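Long-range contacts in putative prephenate dehydratase (Streptococcus mutans, PDB 4LUB), which probably catalyses the decarboxylating dehydration of prephenate to phenylpyruvate, a step of L-phenylalanine biosynthesis: residues F65-H70 / Y237-I241; F14-V18 / I80-I84; I74-A78 / L178-P183. All blocks are in the same frame, centred on the assembly; numbering follows the deposited sequence.

Contact 1 (F65-H70 / Y237-I241)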
ATOM      1  N   PHE B  65       3.428 -10.216   3.067  1.00 19.84           N
ATOM      2  CA  PHE B  65       4.575  -9.369   2.767  1.00 20.50           C
ATOM      3  C   PHE B  65       5.416  -8.970   3.984  1.00 22.98           C
ATOM      4  O   PHE B  65       6.640  -8.893   3.876  1.00 21.64           O
ATOM      5  CB  PHE B  65       4.101  -8.140   1.996  1.00 20.74           C
ATOM      6  CG  PHE B  65       3.713  -8.461   0.594  1.00 23.70           C
ATOM      7  CD1 PHE B  65       4.684  -8.750  -0.350  1.00 24.29           C
ATOM      8  CD2 PHE B  65       2.377  -8.555   0.233  1.00 22.19           C
ATOM      9  CE1 PHE B  65       4.339  -9.079  -1.639  1.00 24.39           C
ATOM     10  CE2 PHE B  65       2.020  -8.891  -1.061  1.00 22.39           C
ATOM     11  CZ  PHE B  65       3.005  -9.149  -2.001  1.00 26.26           C
ATOM     12  N   ASP B  66       4.784  -8.683   5.122  1.00 22.44           N
ATOM     13  CA  ASP B  66       5.551  -8.412   6.342  1.00 26.45           C
ATOM     14  C   ASP B  66       6.421  -9.602   6.750  1.00 27.02           C
ATOM     15  O   ASP B  66       7.597  -9.437   7.071  1.00 27.11           O
ATOM     16  CB  ASP B  66       4.641  -8.001   7.513  1.00 28.08           C
ATOM     17  CG  ASP B  66       3.810  -6.758   7.208  1.00 29.91           C
ATOM     18  OD1 ASP B  66       4.246  -5.938   6.373  1.00 30.32           O
ATOM     19  OD2 ASP B  66       2.738  -6.587   7.828  1.00 31.82           O
ATOM     20  N   TYR B  67       5.839 -10.793   6.783  1.00 26.21           N
ATOM     21  CA  TYR B  67       6.617 -11.987   7.103  1.00 26.16           C
ATOM     22  C   TYR B  67       7.747 -12.259   6.099  1.00 28.39           C
ATOM     23  O   TYR B  67       8.880 -12.520   6.496  1.00 31.30           O
ATOM     24  CB  TYR B  67       5.726 -13.219   7.221  1.00 25.19           C
ATOM     25  CG  TYR B  67       6.446 -14.305   7.983  1.00 27.67           C
ATOM     26  CD1 TYR B  67       6.435 -14.322   9.371  1.00 27.12           C
ATOM     27  CD2 TYR B  67       7.172 -15.283   7.319  1.00 27.26           C
ATOM     28  CE1 TYR B  67       7.116 -15.299  10.082  1.00 28.80           C
ATOM     29  CE2 TYR B  67       7.853 -16.263   8.019  1.00 27.42           C
ATOM     30  CZ  TYR B  67       7.821 -16.266   9.395  1.00 30.51           C
ATOM     31  OH  TYR B  67       8.497 -17.239  10.088  1.00 33.55           O
ATOM     32  N   LEU B  68       7.419 -12.255   4.810  1.00 24.83           N
ATOM     33  CA  LEU B  68       8.419 -12.448   3.760  1.00 25.32           C
ATOM     34  C   LEU B  68       9.570 -11.445   3.771  1.00 28.24           C
ATOM     35  O   LEU B  68      10.710 -11.816   3.497  1.00 32.67           O
ATOM     36  CB  LEU B  68       7.752 -12.435   2.379  1.00 24.91           C
ATOM     37  CG  LEU B  68       7.538 -13.784   1.671  1.00 31.86           C
ATOM     38  CD1 LEU B  68       7.308 -14.967   2.594  1.00 36.92           C
ATOM     39  CD2 LEU B  68       6.478 -13.675   0.570  1.00 30.60           C
ATOM     40  N   PHE B  69       9.290 -10.183   4.069  1.00 24.06           N
ATOM     41  CA  PHE B  69      10.368  -9.207   4.164  1.00 26.78           C
ATOM     42  C   PHE B  69      11.194  -9.338   5.438  1.00 28.61           C
ATOM     43  O   PHE B  69      12.405  -9.506   5.364  1.00 29.74           O
ATOM     44  CB  PHE B  69       9.836  -7.777   4.061  1.00 29.61           C
ATOM     45  CG  PHE B  69      10.903  -6.724   4.234  1.00 28.74           C
ATOM     46  CD1 PHE B  69      11.770  -6.426   3.201  1.00 30.29           C
ATOM     47  CD2 PHE B  69      11.017  -6.012   5.416  1.00 29.73           C
ATOM     48  CE1 PHE B  69      12.751  -5.459   3.346  1.00 33.30           C
ATOM     49  CE2 PHE B  69      11.990  -5.033   5.568  1.00 30.02           C
ATOM     50  CZ  PHE B  69      12.859  -4.762   4.534  1.00 31.89           C
ATOM     51  N   HIS B  70      10.538  -9.258   6.596  1.00 27.58           N
ATOM     52  CA  HIS B  70      11.231  -9.195   7.887  1.00 31.68           C
ATOM     53  C   HIS B  70      11.918 -10.488   8.302  1.00 39.09           C
ATOM     54  O   HIS B  70      13.017 -10.468   8.852  1.00 43.10           O
ATOM     55  CB  HIS B  70      10.248  -8.799   8.993  1.00 33.60           C
ATOM     56  CG  HIS B  70       9.709  -7.406   8.863  1.00 39.11           C
ATOM     57  ND1 HIS B  70      10.506  -6.287   8.979  1.00 42.34           N
ATOM     58  CD2 HIS B  70       8.455  -6.953   8.625  1.00 39.49           C
ATOM     59  CE1 HIS B  70       9.765  -5.203   8.823  1.00 43.88           C
ATOM     60  NE2 HIS B  70       8.517  -5.579   8.603  1.00 42.72           N
ATOM     61  N   TYR B 237       9.337   3.252   5.766  1.00 30.14           N
ATOM     62  CA  TYR B 237       8.657   2.158   5.110  1.00 30.52           C
ATOM     63  C   TYR B 237       9.611   1.316   4.295  1.00 28.87           C
ATOM     64  O   TYR B 237      10.717   1.736   3.984  1.00 29.20           O
ATOM     65  CB  TYR B 237       7.593   2.711   4.163  1.00 31.69           C
ATOM     66  CG  TYR B 237       6.685   3.760   4.759  1.00 34.15           C
ATOM     67  CD1 TYR B 237       5.542   3.401   5.448  1.00 33.79           C
ATOM     68  CD2 TYR B 237       6.966   5.112   4.616  1.00 37.09           C
ATOM     69  CE1 TYR B 237       4.702   4.354   5.983  1.00 36.48           C
ATOM     70  CE2 TYR B 237       6.131   6.075   5.149  1.00 39.19           C
ATOM     71  CZ  TYR B 237       4.999   5.690   5.832  1.00 37.95           C
ATOM     72  OH  TYR B 237       4.163   6.638   6.365  1.00 35.69           O
ATOM     73  N   PHE B 238       9.159   0.128   3.932  1.00 24.63           N
ATOM     74  CA  PHE B 238       9.769  -0.609   2.850  1.00 24.88           C
ATOM     75  C   PHE B 238       8.731  -0.714   1.747  1.00 24.13           C
ATOM     76  O   PHE B 238       7.534  -0.675   2.003  1.00 26.55           O
ATOM     77  CB  PHE B 238      10.329  -1.965   3.289  1.00 22.93           C
ATOM     78  CG  PHE B 238       9.293  -3.019   3.551  1.00 24.44           C
ATOM     79  CD1 PHE B 238       8.888  -3.872   2.544  1.00 23.99           C
ATOM     80  CD2 PHE B 238       8.757  -3.184   4.814  1.00 26.79           C
ATOM     81  CE1 PHE B 238       7.953  -4.855   2.785  1.00 27.48           C
ATOM     82  CE2 PHE B 238       7.820  -4.166   5.063  1.00 25.02           C
ATOM     83  CZ  PHE B 238       7.416  -5.004   4.046  1.00 26.48           C
ATOM     84  N   PHE B 239       9.198  -0.809   0.517  1.00 19.95           N
ATOM     85  CA  PHE B 239       8.308  -0.806  -0.633  1.00 21.42           C
ATOM     86  C   PHE B 239       8.301  -2.125  -1.382  1.00 23.46           C
ATOM     87  O   PHE B 239       9.349  -2.644  -1.749  1.00 27.96           O
ATOM     88  CB  PHE B 239       8.691   0.348  -1.572  1.00 20.29           C
ATOM     89  CG  PHE B 239       8.644   1.689  -0.904  1.00 23.80           C
ATOM     90  CD1 PHE B 239       7.459   2.400  -0.848  1.00 27.46           C
ATOM     91  CD2 PHE B 239       9.764   2.216  -0.290  1.00 25.74           C
ATOM     92  CE1 PHE B 239       7.400   3.631  -0.214  1.00 29.01           C
ATOM     93  CE2 PHE B 239       9.711   3.445   0.344  1.00 29.32           C
ATOM     94  CZ  PHE B 239       8.529   4.150   0.382  1.00 29.05           C
ATOM     95  N   ILE B 240       7.103  -2.655  -1.606  1.00 24.26           N
ATOM     96  CA  ILE B 240       6.922  -3.808  -2.476  1.00 25.20           C
ATOM     97  C   ILE B 240       6.705  -3.337  -3.895  1.00 23.27           C
ATOM     98  O   ILE B 240       5.733  -2.651  -4.193  1.00 22.69           O
ATOM     99  CB  ILE B 240       5.724  -4.667  -2.068  1.00 28.06           C
ATOM    100  CG1 ILE B 240       5.791  -4.976  -0.581  1.00 29.68           C
ATOM    101  CG2 ILE B 240       5.694  -5.953  -2.887  1.00 30.36           C
ATOM    102  CD1 ILE B 240       7.071  -5.690  -0.218  1.00 36.19           C
ATOM    103  N   ILE B 241       7.642  -3.691  -4.757  1.00 17.42           N
ATOM    104  CA  ILE B 241       7.559  -3.372  -6.169  1.00 22.24           C
ATOM    105  C   ILE B 241       7.622  -4.602  -7.080  1.00 19.91           C
ATOM    106  O   ILE B 241       8.476  -5.472  -6.910  1.00 22.94           O
ATOM    107  CB  ILE B 241       8.664  -2.344  -6.523  1.00 37.32           C
ATOM    108  CG1 ILE B 241       8.382  -1.030  -5.816  1.00 44.93           C
ATOM    109  CG2 ILE B 241       8.620  -2.000  -7.995  1.00 38.33           C
ATOM    110  CD1 ILE B 241       9.499  -0.042  -5.863  1.00 48.94           C
TER
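Phe238 lays its ring flat over that of Phe69 in a face-to-face stack, with centroids 4.0 Å apart and planes only 9° from parallel. The two side chains run past each other in opposite directions, and each therefore sets its own CB over the partner's face: Phe69 CB lies 4.0 Å from the Phe238 centroid, and Phe238 CB lies over the Phe69 ring in return, a reciprocal pair of CH-pi contacts. Phe69 extends its ring toward the strand because CG stands opposite the backbone N, which lays the ring along that of Phe238. His70 completes an aromatic cluster in an offset edge-to-face pairing, the edge of Phe238 turned to the imidazole face with the planes at 85°; the nearest atoms are His70 NE2 and Phe238 CE2, 3.9 Å apart. Asp66 OD1 comes to the rim of the Phe238 ring near its plane, 4.0 Å from CZ, while OD2 of the same carboxylate forms a salt bridge with Arg228. One helical turn before Phe69, Phe65 CE1 packs on Ile240 CG2 at 3.6 Å. Helical segment 65-70 crosses strand segment 237-241 at 106°, joining the prephenate dehydratase part of the chain to the ACT part. Strands 189-199 and 222-229 flank strand 237-244 in the sheet, Trp176 meets the Phe65 ring, and on another side of helix 62-70 Tyr67 and Leu68 pack on helix 34-42.

Contact 2 (F14-V18 / I80-I84); sequences FTHNV and IILPI
Phe14, at the start of helix 14-22, offers one ring face to Ile84, whose CD1 sits 3.7 Å from the ring centroid and 15° off the normal, a CH-pi contact. This methyl lies somewhat toward the CD1 side of the ring, while Ile84 CG2 reaches the far end, 3.7 Å from Phe14 CZ, so both branches of the isoleucine are used. The base of the same side chain meets Leu82: CD2 of the leucine touches Phe14 CB and, at 3.7 Å, Phe14 CD1, the two side chains crossing at about a right angle. With CG anti to the carbonyl carbon (chi1 -64°), the phenyl group extends along the strand's end toward Ile84. Thr15 turns to the other side of the helix, where it packs on strands 4-8 and 48-55 and on Phe175, and His16 stacks its ring on Tyr7. This is helix-on-sheet packing in the prephenate dehydratase region, whose sequence family belongs to the periplasmic-binding-protein clan, and segment 14-18 runs at 131° to strand segment 80-83. Alternate strand residues Ile80 and Leu82 point to the helix; Ile81, between them, points away and packs on Leu234 of the second subunit. Asn17 brings its amide ND2 to 3.9 Å from Leu82 CD1, these side chains also meeting nearly perpendicular. Val18, one turn after Phe14, uses its two branches separately: CG1 lies 3.8 Å from Ile80 CD1, the side chains sliding past each other in opposite directions, and CG2 approaches Leu82 CD2 at 4.2 Å.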
ATOM      1  N   PHE B  14      -9.782 -21.664  -1.109  1.00 39.28           N
ATOM      2  CA  PHE B  14      -9.231 -21.148  -2.358  1.00 38.07           C
ATOM      3  C   PHE B  14      -7.756 -21.516  -2.490  1.00 36.31           C
ATOM      4  O   PHE B  14      -7.316 -21.956  -3.553  1.00 38.80           O
ATOM      5  CB  PHE B  14      -9.411 -19.627  -2.444  1.00 41.63           C
ATOM      6  CG  PHE B  14     -10.848 -19.187  -2.487  1.00 47.42           C
ATOM      7  CD1 PHE B  14     -11.652 -19.507  -3.568  1.00 49.80           C
ATOM      8  CD2 PHE B  14     -11.387 -18.438  -1.457  1.00 49.45           C
ATOM      9  CE1 PHE B  14     -12.973 -19.097  -3.612  1.00 50.86           C
ATOM     10  CE2 PHE B  14     -12.707 -18.026  -1.493  1.00 51.49           C
ATOM     11  CZ  PHE B  14     -13.501 -18.355  -2.573  1.00 51.07           C
ATOM     12  N   THR B  15      -7.002 -21.342  -1.407  1.00 36.03           N
ATOM     13  CA  THR B  15      -5.573 -21.645  -1.416  1.00 35.31           C
ATOM     14  C   THR B  15      -5.324 -23.135  -1.610  1.00 35.97           C
ATOM     15  O   THR B  15      -4.378 -23.535  -2.293  1.00 35.76           O
ATOM     16  CB  THR B  15      -4.887 -21.161  -0.116  1.00 33.19           C
ATOM     17  OG1 THR B  15      -5.284 -19.810   0.165  1.00 34.42           O
ATOM     18  CG2 THR B  15      -3.383 -21.198  -0.268  1.00 29.65           C
ATOM     19  N   HIS B  16      -6.195 -23.952  -1.024  1.00 40.00           N
ATOM     20  CA  HIS B  16      -6.189 -25.393  -1.270  1.00 40.07           C
ATOM     21  C   HIS B  16      -6.347 -25.703  -2.750  1.00 39.59           C
ATOM     22  O   HIS B  16      -5.574 -26.479  -3.321  1.00 38.30           O
ATOM     23  CB  HIS B  16      -7.299 -26.086  -0.474  1.00 46.21           C
ATOM     24  CG  HIS B  16      -7.169 -27.573  -0.440  1.00 50.47           C
ATOM     25  ND1 HIS B  16      -8.130 -28.393   0.114  1.00 52.64           N
ATOM     26  CD2 HIS B  16      -6.199 -28.394  -0.907  1.00 51.56           C
ATOM     27  CE1 HIS B  16      -7.754 -29.651  -0.005  1.00 53.07           C
ATOM     28  NE2 HIS B  16      -6.585 -29.681  -0.622  1.00 52.07           N
ATOM     29  N   ASN B  17      -7.367 -25.112  -3.360  1.00 40.77           N
ATOM     30  CA  ASN B  17      -7.589 -25.255  -4.794  1.00 40.76           C
ATOM     31  C   ASN B  17      -6.362 -24.863  -5.615  1.00 37.84           C
ATOM     32  O   ASN B  17      -6.007 -25.537  -6.579  1.00 33.81           O
ATOM     33  CB  ASN B  17      -8.796 -24.415  -5.222  1.00 44.64           C
ATOM     34  CG  ASN B  17      -9.287 -24.760  -6.613  1.00 52.64           C
ATOM     35  OD1 ASN B  17      -8.979 -25.827  -7.150  1.00 53.81           O
ATOM     36  ND2 ASN B  17     -10.056 -23.853  -7.209  1.00 57.58           N
ATOM     37  N   VAL B  18      -5.689 -23.793  -5.203  1.00 36.06           N
ATOM     38  CA  VAL B  18      -4.502 -23.325  -5.915  1.00 33.72           C
ATOM     39  C   VAL B  18      -3.354 -24.332  -5.813  1.00 35.36           C
ATOM     40  O   VAL B  18      -2.665 -24.608  -6.798  1.00 36.00           O
ATOM     41  CB  VAL B  18      -4.042 -21.944  -5.388  1.00 34.29           C
ATOM     42  CG1 VAL B  18      -2.744 -21.507  -6.052  1.00 33.97           C
ATOM     43  CG2 VAL B  18      -5.142 -20.905  -5.609  1.00 30.67           C
ATOM     44  N   ILE B  80       0.050 -18.056  -9.179  1.00 24.65           N
ATOM     45  CA  ILE B  80      -1.208 -18.502  -9.785  1.00 27.24           C
ATOM     46  C   ILE B  80      -2.320 -17.520  -9.445  1.00 27.42           C
ATOM     47  O   ILE B  80      -2.545 -17.203  -8.279  1.00 28.36           O
ATOM     48  CB  ILE B  80      -1.606 -19.931  -9.342  1.00 29.06           C
ATOM     49  CG1 ILE B  80      -0.568 -20.938  -9.838  1.00 29.77           C
ATOM     50  CG2 ILE B  80      -2.972 -20.312  -9.913  1.00 27.10           C
ATOM     51  CD1 ILE B  80      -0.523 -22.233  -9.042  1.00 31.90           C
ATOM     52  N   ILE B  81      -2.984 -17.011 -10.474  1.00 25.28           N
ATOM     53  CA  ILE B  81      -4.138 -16.138 -10.289  1.00 26.30           C
ATOM     54  C   ILE B  81      -5.469 -16.886 -10.346  1.00 25.97           C
ATOM     55  O   ILE B  81      -5.757 -17.590 -11.309  1.00 26.96           O
ATOM     56  CB  ILE B  81      -4.140 -15.010 -11.330  1.00 25.01           C
ATOM     57  CG1 ILE B  81      -2.864 -14.179 -11.186  1.00 22.91           C
ATOM     58  CG2 ILE B  81      -5.343 -14.097 -11.124  1.00 26.76           C
ATOM     59  CD1 ILE B  81      -2.747 -13.052 -12.204  1.00 22.16           C
ATOM     60  N   LEU B  82      -6.256 -16.731  -9.288  1.00 29.08           N
ATOM     61  CA  LEU B  82      -7.569 -17.366  -9.147  1.00 31.79           C
ATOM     62  C   LEU B  82      -8.736 -16.398  -9.241  1.00 33.57           C
ATOM     63  O   LEU B  82      -8.756 -15.388  -8.548  1.00 32.68           O
ATOM     64  CB  LEU B  82      -7.663 -18.094  -7.800  1.00 32.74           C
ATOM     65  CG  LEU B  82      -8.805 -19.105  -7.614  1.00 38.05           C
ATOM     66  CD1 LEU B  82      -8.587 -20.403  -8.380  1.00 37.91           C
ATOM     67  CD2 LEU B  82      -9.036 -19.379  -6.130  1.00 38.71           C
ATOM     68  N   PRO B  83      -9.721 -16.721 -10.094  1.00 38.52           N
ATOM     69  CA  PRO B  83     -11.020 -16.041 -10.042  1.00 40.47           C
ATOM     70  C   PRO B  83     -11.767 -16.372  -8.753  1.00 45.25           C
ATOM     71  O   PRO B  83     -11.777 -17.530  -8.327  1.00 42.00           O
ATOM     72  CB  PRO B  83     -11.769 -16.593 -11.262  1.00 43.14           C
ATOM     73  CG  PRO B  83     -11.015 -17.822 -11.670  1.00 44.49           C
ATOM     74  CD  PRO B  83      -9.596 -17.593 -11.274  1.00 41.72           C
ATOM     75  N   ILE B  84     -12.365 -15.360  -8.133  1.00 51.25           N
ATOM     76  CA  ILE B  84     -13.224 -15.562  -6.971  1.00 60.29           C
ATOM     77  C   ILE B  84     -14.635 -15.094  -7.309  1.00 68.65           C
ATOM     78  O   ILE B  84     -14.815 -14.018  -7.877  1.00 69.14           O
ATOM     79  CB  ILE B  84     -12.723 -14.794  -5.731  1.00 58.75           C
ATOM     80  CG1 ILE B  84     -11.209 -14.955  -5.554  1.00 57.32           C
ATOM     81  CG2 ILE B  84     -13.477 -15.240  -4.486  1.00 60.02           C
ATOM     82  CD1 ILE B  84     -10.793 -16.237  -4.881  1.00 57.18           C
TER

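Contact 3 (I74-A78 / L178-P183); sequences IEAVA and LGDETP
Glu75 and Gly179 form an antiparallel hydrogen-bonded pair, held by Gly179 N to Glu75 O (2.9 Å, 164° at the hydrogen) and by a weak return bond from Glu75 N to Gly179 O at 3.4 Å. Glu75 O also receives a CA-H...O contact from Leu178. The next pair, Ala76 with Leu178, is non-hydrogen-bonded, and on their shared face Leu178 CD1 lies beside Ala76. Ile74 stretches its CG1 branch across the strand end, anti to the backbone N (chi1 -171°), bringing CD1 to 3.4 Å from Leu178 CB, a tight carbon contact. Val77 fills the curve of the outgoing chain: its CG2 touches Glu181 O at 3.4 Å and Pro183 CD at 3.7 Å, while CG1 lies near Gly179 O. Beyond the paired residues, a water joins the two segments, donating to Val77 O (2.8 Å) and accepting from Thr182 OG1. Pro183 CD reaches Ala78 CB more loosely. Val77 and Ala78 both face Val177, a classic beta bulge that adds a residue to strand 75-83 opposite strand 172-179. Strand 264-274 pairs with the former on its other side, through Ala76 and Leu268, and strand 48-55 with the latter, through Leu178 and Ala49; helix 34-42 covers Ile74 and Leu178 with Tyr41 and Ile38.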
ATOM      1  N   ILE B  74      13.046 -16.967   1.910  1.00 36.83           N
ATOM      2  CA  ILE B  74      12.364 -17.842   0.972  1.00 34.68           C
ATOM      3  C   ILE B  74      11.884 -16.952  -0.172  1.00 30.66           C
ATOM      4  O   ILE B  74      11.695 -15.755   0.026  1.00 34.95           O
ATOM      5  CB  ILE B  74      11.191 -18.580   1.657  1.00 34.45           C
ATOM      6  CG1 ILE B  74      10.601 -19.653   0.758  1.00 34.65           C
ATOM      7  CG2 ILE B  74      10.099 -17.599   2.082  1.00 38.47           C
ATOM      8  CD1 ILE B  74       9.423 -20.334   1.394  1.00 36.77           C
ATOM      9  N   GLU B  75      11.694 -17.515  -1.359  1.00 26.91           N
ATOM     10  CA  GLU B  75      11.243 -16.725  -2.507  1.00 26.73           C
ATOM     11  C   GLU B  75       9.958 -17.229  -3.146  1.00 25.80           C
ATOM     12  O   GLU B  75       9.669 -18.425  -3.118  1.00 22.95           O
ATOM     13  CB  GLU B  75      12.330 -16.652  -3.582  1.00 30.80           C
ATOM     14  CG  GLU B  75      13.604 -15.968  -3.138  1.00 37.68           C
ATOM     15  CD  GLU B  75      14.626 -15.851  -4.257  1.00 46.17           C
ATOM     16  OE1 GLU B  75      14.285 -16.178  -5.416  1.00 46.52           O
ATOM     17  OE2 GLU B  75      15.766 -15.422  -3.980  1.00 51.51           O
ATOM     18  N   ALA B  76       9.168 -16.307  -3.691  1.00 23.84           N
ATOM     19  CA  ALA B  76       8.144 -16.690  -4.657  1.00 25.06           C
ATOM     20  C   ALA B  76       8.781 -17.320  -5.908  1.00 22.34           C
ATOM     21  O   ALA B  76       9.679 -16.739  -6.522  1.00 21.86           O
ATOM     22  CB  ALA B  76       7.301 -15.487  -5.029  1.00 25.67           C
ATOM     23  N   VAL B  77       8.342 -18.521  -6.266  1.00 23.41           N
ATOM     24  CA  VAL B  77       8.903 -19.212  -7.428  1.00 22.91           C
ATOM     25  C   VAL B  77       7.855 -19.483  -8.508  1.00 25.93           C
ATOM     26  O   VAL B  77       8.182 -19.925  -9.608  1.00 27.31           O
ATOM     27  CB  VAL B  77       9.594 -20.536  -7.014  1.00 26.46           C
ATOM     28  CG1 VAL B  77      10.825 -20.239  -6.182  1.00 23.69           C
ATOM     29  CG2 VAL B  77       8.627 -21.458  -6.260  1.00 21.43           C
ATOM     30  N   ALA B  78       6.595 -19.212  -8.186  1.00 27.24           N
ATOM     31  CA  ALA B  78       5.511 -19.263  -9.159  1.00 25.71           C
ATOM     32  C   ALA B  78       4.319 -18.475  -8.631  1.00 23.68           C
ATOM     33  O   ALA B  78       4.077 -18.442  -7.420  1.00 24.20           O
ATOM     34  CB  ALA B  78       5.108 -20.705  -9.455  1.00 24.47           C
ATOM     35  N   LEU B 178       5.803 -20.441  -2.710  1.00 24.04           N
ATOM     36  CA  LEU B 178       7.078 -20.134  -2.079  1.00 25.08           C
ATOM     37  C   LEU B 178       7.949 -21.367  -1.961  1.00 31.58           C
ATOM     38  O   LEU B 178       7.481 -22.431  -1.566  1.00 32.82           O
ATOM     39  CB  LEU B 178       6.867 -19.514  -0.690  1.00 25.28           C
ATOM     40  CG  LEU B 178       6.257 -18.131  -0.439  1.00 29.94           C
ATOM     41  CD1 LEU B 178       5.776 -17.429  -1.695  1.00 31.36           C
ATOM     42  CD2 LEU B 178       5.213 -18.128   0.682  1.00 28.62           C
ATOM     43  N   GLY B 179       9.227 -21.205  -2.274  1.00 33.73           N
ATOM     44  CA  GLY B 179      10.179 -22.280  -2.111  1.00 39.74           C
ATOM     45  C   GLY B 179      11.557 -21.896  -2.592  1.00 45.74           C
ATOM     46  O   GLY B 179      11.927 -20.719  -2.604  1.00 48.24           O
ATOM     47  N   ASP B 180      12.324 -22.901  -2.987  1.00 51.53           N
ATOM     48  CA  ASP B 180      13.736 -22.718  -3.277  1.00 55.94           C
ATOM     49  C   ASP B 180      13.993 -23.011  -4.756  1.00 51.81           C
ATOM     50  O   ASP B 180      14.969 -22.536  -5.329  1.00 52.02           O
ATOM     51  CB  ASP B 180      14.582 -23.621  -2.368  1.00 66.06           C
ATOM     52  CG  ASP B 180      16.067 -23.559  -2.683  1.00 73.13           C
ATOM     53  OD1 ASP B 180      16.529 -22.528  -3.216  1.00 74.99           O
ATOM     54  OD2 ASP B 180      16.781 -24.542  -2.383  1.00 75.37           O
ATOM     55  N   GLU B 181      13.100 -23.766  -5.392  1.00 51.75           N
ATOM     56  CA  GLU B 181      13.259 -24.018  -6.821  1.00 52.75           C
ATOM     57  C   GLU B 181      12.004 -23.740  -7.638  1.00 45.47           C
ATOM     58  O   GLU B 181      10.892 -23.776  -7.121  1.00 44.02           O
ATOM     59  CB  GLU B 181      13.659 -25.486  -7.027  1.00 59.87           C
ATOM     60  CG  GLU B 181      14.604 -26.051  -5.968  1.00 68.85           C
ATOM     61  CD  GLU B 181      14.957 -27.509  -6.201  1.00 74.21           C
ATOM     62  OE1 GLU B 181      14.796 -27.995  -7.341  1.00 75.48           O
ATOM     63  OE2 GLU B 181      15.342 -28.183  -5.221  1.00 76.89           O
ATOM     64  N   THR B 182      12.208 -23.465  -8.924  1.00 39.04           N
ATOM     65  CA  THR B 182      11.119 -23.220  -9.855  1.00 40.94           C
ATOM     66  C   THR B 182      10.404 -24.526 -10.160  1.00 45.92           C
ATOM     67  O   THR B 182      10.993 -25.432 -10.743  1.00 48.82           O
ATOM     68  CB  THR B 182      11.624 -22.578 -11.165  1.00 39.34           C
ATOM     69  OG1 THR B 182      12.375 -21.398 -10.858  1.00 39.02           O
ATOM     70  CG2 THR B 182      10.459 -22.221 -12.083  1.00 36.65           C
ATOM     71  N   PRO B 183       9.127 -24.639  -9.777  1.00 47.83           N
ATOM     72  CA  PRO B 183       8.503 -25.915 -10.126  1.00 48.09           C
ATOM     73  C   PRO B 183       8.014 -25.927 -11.570  1.00 46.88           C
ATOM     74  O   PRO B 183       7.811 -24.863 -12.161  1.00 41.20           O
ATOM     75  CB  PRO B 183       7.327 -26.007  -9.150  1.00 48.14           C
ATOM     76  CG  PRO B 183       7.012 -24.573  -8.775  1.00 47.75           C
ATOM     77  CD  PRO B 183       8.190 -23.703  -9.133  1.00 46.37           C
TER
HETATM   78  O   HOH W   1      10.739 -19.274 -10.465  1.00 37.68           O

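In the fold
All three contacts reach one mixed sheet and are partly buried; the centres of contacts 1 and 3 lie about 9 and 10 Å from the chain's centre, that of contact 2 farthest out at about 15 Å. Contacts 2 and 3 share strand 75-83, with centres about 17 Å apart: contact 3 pairs it edge to edge with strand 172-179 through backbone bonds, whereas contact 2 packs a helix on its side chains farther along, using chiefly aliphatic groups and one phenyl ring. Contact 1 relies instead on stacked aromatic rings and alone spans the prephenate dehydratase and ACT ranges. Its helix 62-70 directly precedes strand 75-83, and Leu68 packs on Ile74 and Leu178 of contact 3. Contacts 1 and 2 do not touch.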